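Local structure of response regulator receiver modulated diguanylate cyclase with PAS/PAC sensor (Desulfovibrio desulfuricans subsp. desulfuricans, 3CG0) at residues V12-D17 with L37-N42. The protein probably makes the second messenger cyclic di-GMP under the control of a phosphorylatable receiver domain, the part contained in this chain, and a PAS sensor. Residues are numbered along the deposited sequence; the frame is centred on the assembly and turned at random. Where two conformers were deposited one is given.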
loop_
_atom_site.group_PDB
_atom_site.type_symbol
_atom_site.label_atom_id
_atom_site.label_comp_id
_atom_site.label_asym_id
_atom_site.label_seq_id
_atom_site.Cartn_x
_atom_site.Cartn_y
_atom_site.Cartn_z
ATOM N N VAL C 12 -26.442 -8.563 4.010
ATOM C CA VAL C 12 -26.529 -9.762 3.191
ATOM C C VAL C 12 -27.945 -9.933 2.609
ATOM O O VAL C 12 -28.934 -9.792 3.314
ATOM C CB VAL C 12 -26.075 -11.011 4.002
ATOM C CG1 VAL C 12 -26.055 -12.258 3.143
ATOM C CG2 VAL C 12 -24.667 -10.783 4.624
ATOM N N LEU C 13 -28.025 -10.218 1.315
ATOM C CA LEU C 13 -29.297 -10.484 0.648
ATOM C C LEU C 13 -29.304 -11.955 0.220
ATOM O O LEU C 13 -28.336 -12.418 -0.372
ATOM C CB LEU C 13 -29.441 -9.526 -0.537
ATOM C CG LEU C 13 -30.557 -9.591 -1.584
ATOM C CD1 LEU C 13 -30.916 -8.186 -2.026
ATOM C CD2 LEU C 13 -30.147 -10.403 -2.787
ATOM N N ILE C 14 -30.370 -12.691 0.550
ATOM C CA ILE C 14 -30.442 -14.131 0.270
ATOM C C ILE C 14 -31.493 -14.404 -0.810
ATOM O O ILE C 14 -32.605 -13.891 -0.747
ATOM C CB ILE C 14 -30.795 -14.954 1.525
ATOM C CG1 ILE C 14 -29.772 -14.735 2.644
ATOM C CG2 ILE C 14 -30.884 -16.445 1.204
ATOM C CD1 ILE C 14 -30.137 -15.458 3.940
ATOM N N VAL C 15 -31.113 -15.180 -1.817
ATOM C CA VAL C 15 -32.026 -15.616 -2.859
ATOM C C VAL C 15 -32.031 -17.139 -2.819
ATOM O O VAL C 15 -31.052 -17.776 -3.205
ATOM C CB VAL C 15 -31.587 -15.137 -4.252
ATOM C CG1 VAL C 15 -32.736 -15.276 -5.245
ATOM C CG2 VAL C 15 -31.131 -13.711 -4.212
ATOM N N GLU C 16 -33.132 -17.718 -2.344
ATOM C CA GLU C 16 -33.172 -19.133 -2.010
ATOM C C GLU C 16 -34.606 -19.632 -2.065
ATOM O O GLU C 16 -35.489 -19.043 -1.431
ATOM C CB GLU C 16 -32.600 -19.328 -0.606
ATOM C CG GLU C 16 -32.792 -20.707 -0.013
ATOM C CD GLU C 16 -31.868 -21.733 -0.625
ATOM O OE1 GLU C 16 -30.635 -21.508 -0.613
ATOM O OE2 GLU C 16 -32.377 -22.766 -1.108
ATOM N N ASP C 17 -34.832 -20.715 -2.815
ATOM C CA ASP C 17 -36.181 -21.277 -3.001
ATOM C C ASP C 17 -36.631 -22.118 -1.797
ATOM O O ASP C 17 -37.764 -21.987 -1.341
ATOM C CB ASP C 17 -36.253 -22.106 -4.295
ATOM C CG ASP C 17 -37.463 -21.752 -5.167
ATOM O OD1 ASP C 17 -38.545 -21.417 -4.628
ATOM O OD2 ASP C 17 -37.326 -21.818 -6.407
ATOM N N LEU C 37 -30.757 -8.417 5.093
ATOM C CA LEU C 37 -31.593 -7.327 4.631
ATOM C C LEU C 37 -32.863 -7.820 3.946
ATOM O O LEU C 37 -33.906 -7.160 4.000
ATOM C CB LEU C 37 -30.779 -6.456 3.668
ATOM C CG LEU C 37 -29.941 -5.259 4.156
ATOM C CD1 LEU C 37 -29.370 -5.394 5.559
ATOM C CD2 LEU C 37 -28.809 -5.049 3.199
ATOM N N GLY C 38 -32.770 -8.964 3.279
ATOM C CA GLY C 38 -33.923 -9.537 2.603
ATOM C C GLY C 38 -33.717 -10.986 2.260
ATOM O O GLY C 38 -32.583 -11.436 2.087
ATOM N N VAL C 39 -34.823 -11.726 2.190
ATOM C CA VAL C 39 -34.807 -13.119 1.755
ATOM C C VAL C 39 -35.870 -13.282 0.660
ATOM O O VAL C 39 -37.045 -12.939 0.862
ATOM C CB VAL C 39 -35.025 -14.119 2.908
ATOM C CG1 VAL C 39 -35.065 -15.551 2.379
ATOM C CG2 VAL C 39 -33.902 -14.011 3.935
ATOM N N PHE C 40 -35.439 -13.779 -0.502
ATOM C CA PHE C 40 -36.302 -13.863 -1.672
ATOM C C PHE C 40 -36.312 -15.282 -2.210
ATOM O O PHE C 40 -35.311 -15.989 -2.109
ATOM C CB PHE C 40 -35.817 -12.882 -2.740
ATOM C CG PHE C 40 -35.757 -11.456 -2.269
ATOM C CD1 PHE C 40 -36.900 -10.670 -2.264
ATOM C CD2 PHE C 40 -34.567 -10.902 -1.821
ATOM C CE1 PHE C 40 -36.870 -9.356 -1.823
ATOM C CE2 PHE C 40 -34.526 -9.578 -1.380
ATOM C CZ PHE C 40 -35.679 -8.810 -1.379
ATOM N N ASP C 41 -37.446 -15.703 -2.768
ATOM C CA ASP C 41 -37.576 -17.062 -3.305
ATOM C C ASP C 41 -37.656 -17.091 -4.827
ATOM O O ASP C 41 -37.377 -18.109 -5.451
ATOM C CB ASP C 41 -38.747 -17.825 -2.658
ATOM C CG ASP C 41 -40.121 -17.212 -2.966
ATOM O OD1 ASP C 41 -41.126 -17.905 -2.709
ATOM O OD2 ASP C 41 -40.213 -16.057 -3.442
ATOM N N ASN C 42 -38.066 -15.974 -5.408
ATOM C CA ASN C 42 -37.973 -15.777 -6.843
ATOM C C ASN C 42 -36.997 -14.641 -7.136
ATOM O O ASN C 42 -36.950 -13.642 -6.408
ATOM C CB ASN C 42 -39.359 -15.542 -7.477
ATOM C CG ASN C 42 -39.760 -14.082 -7.512
ATOM O OD1 ASN C 42 -39.934 -13.506 -8.585
ATOM N ND2 ASN C 42 -39.894 -13.473 -6.339
#
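Phe-40 O accepts two contacts from segment 12-17: a hydrogen bond from Glu-16 N at 2.8 Å, nearly straight at 172°, and a CA-H...O contact from Val-15 CA. Ile-14 O is gripped likewise, by Phe-40 N at 2.8 Å and by the CA of Val-39. With Ile-14 N to Gly-38 O and Leu-37 N to Val-12 O, this is the ladder of a parallel sheet, in which the strand directions diverge by just 6°. Just past the strand ends, a CA-H...O contact from Asp-41 CA to Glu-16 O keeps the chains together.

Side chains divide between the two faces. On one, Leu-13 and the Phe-40 ring cross at about a right angle, with Leu-13 CD1 3.9 Å from Phe-40 CE2; CG of Phe-40 stands anti to its own carbonyl carbon (chi1 -57°), and the CE2 corner of the ring lies over the backbone of Gly-38, which has no side chain there. On the other, Ile-14 and Val-39 lie side by side, Ile-14 CD1 to Val-39 CG2 at 4.0 Å.

Beyond the strand ends, Glu-16 turns its carboxylate towards Asp-61, the predicted phosphorylation site, consistent with the acidic pocket of CheY-like receivers. The pair belongs to a beta-alpha-beta crossover: helix 19-32 covers Ile-14 and Val-39, helix 43-53 packs on Leu-13 and Phe-40, and strand 57-61 continues the sheet beyond strand 11-15, leaving strand 35-40 at its edge.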